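Local coordinates for mandelate racemase/muconate lactonizing enzyme-like protein (Roseovarius sp. TM1035, PDB 3RCY) that is probably a magnesium-dependent isomerase-like enzyme of the mandelate racemase/muconate lactonizing family in the enolase superfamily, at residues A284-K295 and E318-I329. Sequence-based numbering, arbitrary orientation.
Sequences ALGRAGGIWEMK and EWAANVHFAASI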
ATOM      1  N   ALA A 284     -21.683  15.472  16.822  1.00 11.66           N
ATOM      2  CA  ALA A 284     -22.571  16.354  17.555  1.00 12.05           C
ATOM      3  C   ALA A 284     -22.759  17.581  16.670  1.00 12.13           C
ATOM      4  O   ALA A 284     -21.813  18.347  16.461  1.00 12.22           O
ATOM      5  CB  ALA A 284     -21.944  16.741  18.900  1.00 11.64           C
ATOM      6  N   LEU A 285     -23.972  17.765  16.146  1.00 12.21           N
ATOM      7  CA  LEU A 285     -24.251  18.867  15.205  1.00 12.71           C
ATOM      8  C   LEU A 285     -23.923  20.250  15.770  1.00 13.37           C
ATOM      9  O   LEU A 285     -23.534  21.154  15.023  1.00 13.83           O
ATOM     10  CB  LEU A 285     -25.699  18.818  14.711  1.00 12.65           C
ATOM     11  CG  LEU A 285     -25.935  17.964  13.449  1.00  9.00           C
ATOM     12  CD1 LEU A 285     -25.619  16.487  13.687  1.00 12.91           C
ATOM     13  CD2 LEU A 285     -27.368  18.106  12.959  1.00 13.00           C
ATOM     14  N   GLY A 286     -24.075  20.403  17.085  1.00 13.19           N
ATOM     15  CA  GLY A 286     -23.709  21.649  17.782  1.00 13.32           C
ATOM     16  C   GLY A 286     -22.208  21.859  17.911  1.00 13.14           C
ATOM     17  O   GLY A 286     -21.760  22.917  18.353  1.00 13.70           O
ATOM     18  N   ARG A 287     -21.436  20.846  17.534  1.00 12.86           N
ATOM     19  CA  ARG A 287     -19.982  20.934  17.532  1.00 12.78           C
ATOM     20  C   ARG A 287     -19.397  20.885  16.128  1.00 12.31           C
ATOM     21  O   ARG A 287     -18.454  21.612  15.811  1.00 12.74           O
ATOM     22  CB  ARG A 287     -19.378  19.785  18.360  1.00 12.89           C
ATOM     23  CG  ARG A 287     -17.897  19.517  18.052  1.00 13.58           C
ATOM     24  CD  ARG A 287     -17.291  18.551  19.045  1.00 13.27           C
ATOM     25  NE  ARG A 287     -16.894  19.220  20.285  1.00 14.11           N
ATOM     26  CZ  ARG A 287     -16.852  18.626  21.473  1.00 13.76           C
ATOM     27  NH1 ARG A 287     -17.214  17.354  21.598  1.00 14.15           N
ATOM     28  NH2 ARG A 287     -16.454  19.305  22.538  1.00 13.93           N
ATOM     29  N   ALA A 288     -19.955  20.015  15.292  1.00 12.25           N
ATOM     30  CA  ALA A 288     -19.256  19.552  14.098  1.00 12.08           C
ATOM     31  C   ALA A 288     -19.366  20.456  12.883  1.00 11.96           C
ATOM     32  O   ALA A 288     -18.798  20.144  11.836  1.00 11.93           O
ATOM     33  CB  ALA A 288     -19.678  18.104  13.750  1.00 11.69           C
ATOM     34  N   GLY A 289     -20.097  21.559  13.013  1.00 12.13           N
ATOM     35  CA  GLY A 289     -20.242  22.513  11.914  1.00 12.43           C
ATOM     36  C   GLY A 289     -21.679  22.803  11.519  1.00 12.74           C
ATOM     37  O   GLY A 289     -21.921  23.575  10.586  1.00 13.30           O
ATOM     38  N   GLY A 290     -22.621  22.170  12.209  1.00 12.39           N
ATOM     39  CA  GLY A 290     -24.049  22.359  11.966  1.00 12.49           C
ATOM     40  C   GLY A 290     -24.668  21.395  10.963  1.00 12.53           C
ATOM     41  O   GLY A 290     -24.031  20.431  10.527  1.00 12.01           O
ATOM     42  N   ILE A 291     -25.916  21.680  10.595  1.00 12.69           N
ATOM     43  CA  ILE A 291     -26.745  20.763   9.801  1.00 12.69           C
ATOM     44  C   ILE A 291     -26.203  20.552   8.384  1.00 12.77           C
ATOM     45  O   ILE A 291     -26.074  19.412   7.938  1.00 13.20           O
ATOM     46  CB  ILE A 291     -28.234  21.225   9.767  1.00 12.79           C
ATOM     47  CG1 ILE A 291     -28.842  21.181  11.174  1.00 12.76           C
ATOM     48  CG2 ILE A 291     -29.069  20.377   8.775  1.00 12.68           C
ATOM     49  CD1 ILE A 291     -30.162  21.950  11.327  1.00 13.46           C
ATOM     50  N   TRP A 292     -25.894  21.645   7.689  1.00 12.89           N
ATOM     51  CA  TRP A 292     -25.440  21.580   6.291  1.00 12.96           C
ATOM     52  C   TRP A 292     -24.095  20.875   6.159  1.00 13.00           C
ATOM     53  O   TRP A 292     -23.929  20.016   5.300  1.00 12.87           O
ATOM     54  CB  TRP A 292     -25.362  22.985   5.687  1.00 13.23           C
ATOM     55  CG  TRP A 292     -25.306  23.038   4.179  1.00 13.56           C
ATOM     56  CD1 TRP A 292     -24.245  23.436   3.408  1.00 13.48           C
ATOM     57  CD2 TRP A 292     -26.357  22.693   3.265  1.00 14.21           C
ATOM     58  NE1 TRP A 292     -24.574  23.359   2.069  1.00 14.10           N
ATOM     59  CE2 TRP A 292     -25.864  22.913   1.954  1.00 13.84           C
ATOM     60  CE3 TRP A 292     -27.674  22.233   3.425  1.00 13.85           C
ATOM     61  CZ2 TRP A 292     -26.642  22.683   0.809  1.00 15.08           C
ATOM     62  CZ3 TRP A 292     -28.450  22.004   2.289  1.00 14.75           C
ATOM     63  CH2 TRP A 292     -27.926  22.228   0.992  1.00 14.55           C
ATOM     64  N   GLU A 293     -23.140  21.244   7.011  1.00 12.78           N
ATOM     65  CA  GLU A 293     -21.826  20.594   7.030  1.00 12.68           C
ATOM     66  C   GLU A 293     -21.981  19.084   7.278  1.00 12.60           C
ATOM     67  O   GLU A 293     -21.325  18.267   6.626  1.00 12.70           O
ATOM     68  CB  GLU A 293     -20.918  21.263   8.081  1.00 12.55           C
ATOM     69  CG  GLU A 293     -19.534  20.646   8.252  1.00 14.77           C
ATOM     70  CD  GLU A 293     -18.560  20.966   7.129  1.00 12.43           C
ATOM     71  OE1 GLU A 293     -18.943  21.600   6.116  1.00 14.77           O
ATOM     72  OE2 GLU A 293     -17.384  20.578   7.275  1.00 14.90           O
ATOM     73  N   MET A 294     -22.885  18.718   8.182  1.00 12.36           N
ATOM     74  CA  MET A 294     -23.138  17.303   8.449  1.00 12.50           C
ATOM     75  C   MET A 294     -23.880  16.573   7.324  1.00 12.31           C
ATOM     76  O   MET A 294     -23.732  15.358   7.190  1.00 12.38           O
ATOM     77  CB  MET A 294     -23.809  17.100   9.815  1.00 13.07           C
ATOM     78  CG  MET A 294     -22.846  17.339  10.998  1.00 10.33           C
ATOM     79  SD  MET A 294     -21.286  16.429  10.831  1.00 13.52           S
ATOM     80  CE  MET A 294     -20.195  17.646  10.102  1.00  9.67           C
ATOM     81  N   LYS A 295     -24.652  17.307   6.514  1.00 11.97           N
ATOM     82  CA  LYS A 295     -25.208  16.748   5.269  1.00 11.76           C
ATOM     83  C   LYS A 295     -24.091  16.359   4.297  1.00 11.79           C
ATOM     84  O   LYS A 295     -24.157  15.322   3.623  1.00 11.64           O
ATOM     85  CB  LYS A 295     -26.199  17.722   4.598  1.00 11.72           C
ATOM     86  CG  LYS A 295     -27.592  17.791   5.254  1.00 12.89           C
ATOM     87  CD  LYS A 295     -28.460  16.540   4.967  1.00 12.03           C
ATOM     88  CE  LYS A 295     -28.962  16.478   3.523  1.00 13.43           C
ATOM     89  NZ  LYS A 295     -29.990  15.389   3.345  1.00 11.71           N
ATOM     90  N   GLU A 318     -30.423  20.941  20.221  1.00 12.31           N
ATOM     91  CA  GLU A 318     -29.504  20.178  19.382  1.00 12.51           C
ATOM     92  C   GLU A 318     -30.171  18.887  18.902  1.00 12.60           C
ATOM     93  O   GLU A 318     -29.978  18.471  17.766  1.00 11.91           O
ATOM     94  CB  GLU A 318     -28.193  19.858  20.101  1.00 12.81           C
ATOM     95  CG  GLU A 318     -27.130  19.377  19.120  1.00 14.11           C
ATOM     96  CD  GLU A 318     -25.982  18.641  19.777  1.00 13.57           C
ATOM     97  OE1 GLU A 318     -26.230  17.763  20.639  1.00 14.40           O
ATOM     98  OE2 GLU A 318     -24.827  18.922  19.404  1.00 13.68           O
ATOM     99  N   TRP A 319     -30.977  18.273  19.765  1.00 13.28           N
ATOM    100  CA  TRP A 319     -31.690  17.054  19.396  1.00 13.72           C
ATOM    101  C   TRP A 319     -32.675  17.287  18.249  1.00 13.44           C
ATOM    102  O   TRP A 319     -32.821  16.432  17.386  1.00 13.32           O
ATOM    103  CB  TRP A 319     -32.410  16.467  20.605  1.00 15.01           C
ATOM    104  CG  TRP A 319     -33.033  15.136  20.347  1.00 17.27           C
ATOM    105  CD1 TRP A 319     -32.397  13.984  19.952  1.00 16.12           C
ATOM    106  CD2 TRP A 319     -34.415  14.806  20.473  1.00 16.78           C
ATOM    107  NE1 TRP A 319     -33.307  12.962  19.825  1.00 16.60           N
ATOM    108  CE2 TRP A 319     -34.552  13.435  20.142  1.00 17.37           C
ATOM    109  CE3 TRP A 319     -35.558  15.535  20.833  1.00 17.96           C
ATOM    110  CZ2 TRP A 319     -35.786  12.780  20.166  1.00 17.51           C
ATOM    111  CZ3 TRP A 319     -36.789  14.879  20.848  1.00 18.32           C
ATOM    112  CH2 TRP A 319     -36.889  13.518  20.521  1.00 17.71           C
ATOM    113  N   ALA A 320     -33.354  18.435  18.249  1.00 13.45           N
ATOM    114  CA  ALA A 320     -34.255  18.782  17.142  1.00 13.39           C
ATOM    115  C   ALA A 320     -33.494  18.885  15.818  1.00 13.05           C
ATOM    116  O   ALA A 320     -33.974  18.407  14.785  1.00 12.41           O
ATOM    117  CB  ALA A 320     -35.019  20.071  17.429  1.00 13.25           C
ATOM    118  N   ALA A 321     -32.309  19.490  15.857  1.00 13.17           N
ATOM    119  CA  ALA A 321     -31.432  19.534  14.685  1.00 13.15           C
ATOM    120  C   ALA A 321     -31.115  18.120  14.202  1.00 13.36           C
ATOM    121  O   ALA A 321     -31.244  17.823  13.007  1.00 13.66           O
ATOM    122  CB  ALA A 321     -30.144  20.333  14.969  1.00 12.32           C
ATOM    123  N   ASN A 322     -30.746  17.245  15.138  1.00 13.37           N
ATOM    124  CA  ASN A 322     -30.480  15.831  14.838  1.00 13.18           C
ATOM    125  C   ASN A 322     -31.637  15.144  14.105  1.00 13.29           C
ATOM    126  O   ASN A 322     -31.424  14.350  13.185  1.00 13.10           O
ATOM    127  CB  ASN A 322     -30.174  15.052  16.120  1.00 13.29           C
ATOM    128  CG  ASN A 322     -28.879  15.486  16.789  1.00 14.07           C
ATOM    129  OD1 ASN A 322     -28.103  16.263  16.238  1.00 13.48           O
ATOM    130  ND2 ASN A 322     -28.641  14.971  17.985  1.00 13.43           N
ATOM    131  N   VAL A 323     -32.859  15.441  14.541  1.00 12.85           N
ATOM    132  CA  VAL A 323     -34.047  14.795  13.998  1.00 12.36           C
ATOM    133  C   VAL A 323     -34.322  15.229  12.560  1.00 12.66           C
ATOM    134  O   VAL A 323     -34.570  14.383  11.696  1.00 12.65           O
ATOM    135  CB  VAL A 323     -35.280  15.003  14.924  1.00 12.33           C
ATOM    136  CG1 VAL A 323     -36.573  14.561  14.238  1.00 12.38           C
ATOM    137  CG2 VAL A 323     -35.080  14.230  16.237  1.00 12.07           C
ATOM    138  N   HIS A 324     -34.263  16.537  12.296  1.00 12.78           N
ATOM    139  CA  HIS A 324     -34.417  17.035  10.920  1.00 12.78           C
ATOM    140  C   HIS A 324     -33.331  16.523   9.969  1.00 12.55           C
ATOM    141  O   HIS A 324     -33.615  16.153   8.815  1.00 12.08           O
ATOM    142  CB  HIS A 324     -34.473  18.564  10.925  1.00 13.03           C
ATOM    143  CG  HIS A 324     -35.763  19.082  11.463  1.00 14.22           C
ATOM    144  ND1 HIS A 324     -36.882  19.236  10.675  1.00 13.75           N
ATOM    145  CD2 HIS A 324     -36.141  19.392  12.726  1.00 14.08           C
ATOM    146  CE1 HIS A 324     -37.883  19.667  11.421  1.00 14.96           C
ATOM    147  NE2 HIS A 324     -37.464  19.758  12.672  1.00 14.35           N
ATOM    148  N   PHE A 325     -32.093  16.523  10.460  1.00 12.33           N
ATOM    149  CA  PHE A 325     -30.960  15.964   9.735  1.00 12.16           C
ATOM    150  C   PHE A 325     -31.237  14.496   9.395  1.00 12.11           C
ATOM    151  O   PHE A 325     -31.187  14.102   8.223  1.00 12.58           O
ATOM    152  CB  PHE A 325     -29.684  16.110  10.579  1.00 12.45           C
ATOM    153  CG  PHE A 325     -28.493  15.351  10.047  1.00 14.81           C
ATOM    154  CD1 PHE A 325     -27.891  15.714   8.844  1.00 12.72           C
ATOM    155  CD2 PHE A 325     -27.952  14.296  10.772  1.00 12.65           C
ATOM    156  CE1 PHE A 325     -26.784  15.018   8.358  1.00 14.81           C
ATOM    157  CE2 PHE A 325     -26.835  13.593  10.297  1.00 14.82           C
ATOM    158  CZ  PHE A 325     -26.257  13.961   9.078  1.00 12.47           C
ATOM    159  N   ALA A 326     -31.555  13.709  10.422  1.00 11.37           N
ATOM    160  CA  ALA A 326     -31.840  12.275  10.278  1.00 11.26           C
ATOM    161  C   ALA A 326     -33.016  11.983   9.346  1.00 11.64           C
ATOM    162  O   ALA A 326     -32.980  11.010   8.593  1.00 11.60           O
ATOM    163  CB  ALA A 326     -32.099  11.660  11.637  1.00 10.84           C
ATOM    164  N   ALA A 327     -34.058  12.819   9.405  1.00 11.11           N
ATOM    165  CA  ALA A 327     -35.250  12.638   8.560  1.00 11.63           C
ATOM    166  C   ALA A 327     -34.920  12.702   7.062  1.00 12.13           C
ATOM    167  O   ALA A 327     -35.628  12.102   6.239  1.00 12.51           O
ATOM    168  CB  ALA A 327     -36.296  13.675   8.897  1.00 11.46           C
ATOM    169  N   SER A 328     -33.830  13.399   6.730  1.00 11.74           N
ATOM    170  CA  SER A 328     -33.495  13.749   5.344  1.00 12.23           C
ATOM    171  C   SER A 328     -32.415  12.886   4.691  1.00 12.73           C
ATOM    172  O   SER A 328     -32.121  13.064   3.502  1.00 13.80           O
ATOM    173  CB  SER A 328     -33.058  15.216   5.278  1.00 12.11           C
ATOM    174  OG  SER A 328     -31.740  15.366   5.798  1.00 14.43           O
ATOM    175  N   ILE A 329     -31.811  11.967   5.444  1.00 12.05           N
ATOM    176  CA  ILE A 329     -30.720  11.153   4.890  1.00 11.69           C
ATOM    177  C   ILE A 329     -31.104   9.684   4.703  1.00 12.19           C
ATOM    178  O   ILE A 329     -31.807   9.112   5.536  1.00 12.84           O
ATOM    179  CB  ILE A 329     -29.415  11.277   5.720  1.00 11.56           C
ATOM    180  CG1 ILE A 329     -29.620  10.728   7.144  1.00  8.91           C
ATOM    181  CG2 ILE A 329     -28.914  12.751   5.715  1.00  7.90           C
ATOM    182  CD1 ILE A 329     -28.337  10.549   7.937  1.00 11.48           C
TER
HETATM  183  O   HOH W   1     -25.892  16.370  17.561  1.00 13.01           O
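F325 enters a hole lined by L285, I291, M294 and K295. Its chi1 of 170° sets CG anti to the backbone N and swings the ring across to helix 290-295. F325 CB lies 3.9 Å from L285 CD2; F325 CD1 runs beside K295 CD and CG; F325 CE1 comes within 3.3 Å of M294 O and also touches M294 CB; F325 CZ, the tip, meets M294 O at 3.4 Å. K295 CA lies in the ring plane, at its edge. One turn earlier, A321 CB meets I291 CD1 at 4.0 Å. Two polar links border this apolar patch. K295 NZ donates to S328 OG (3.0 Å), and that hydroxyl in turn donates a hydrogen bond to F325 O, tilted 23° from the carbonyl plane. NZ also bonds L118 O and pairs with E72 of a second subunit, so a methionine in its place would probably leave that carboxylate without its positive partner and S328 OG without a donor. At the other end, G286 N reaches the anti lone pair of E318 OE2 (2.9 Å), while a water bridges L285 N and N322 OD1; N322 ND2 bonds H311 O. Segments 290-295 and 318-327 cross at -36°; their helices, 290-302 and 316-327, are successive outer helices of the enolase-type barrel, joined through strand 307-308; helix 89-110 packs against I291 and A321.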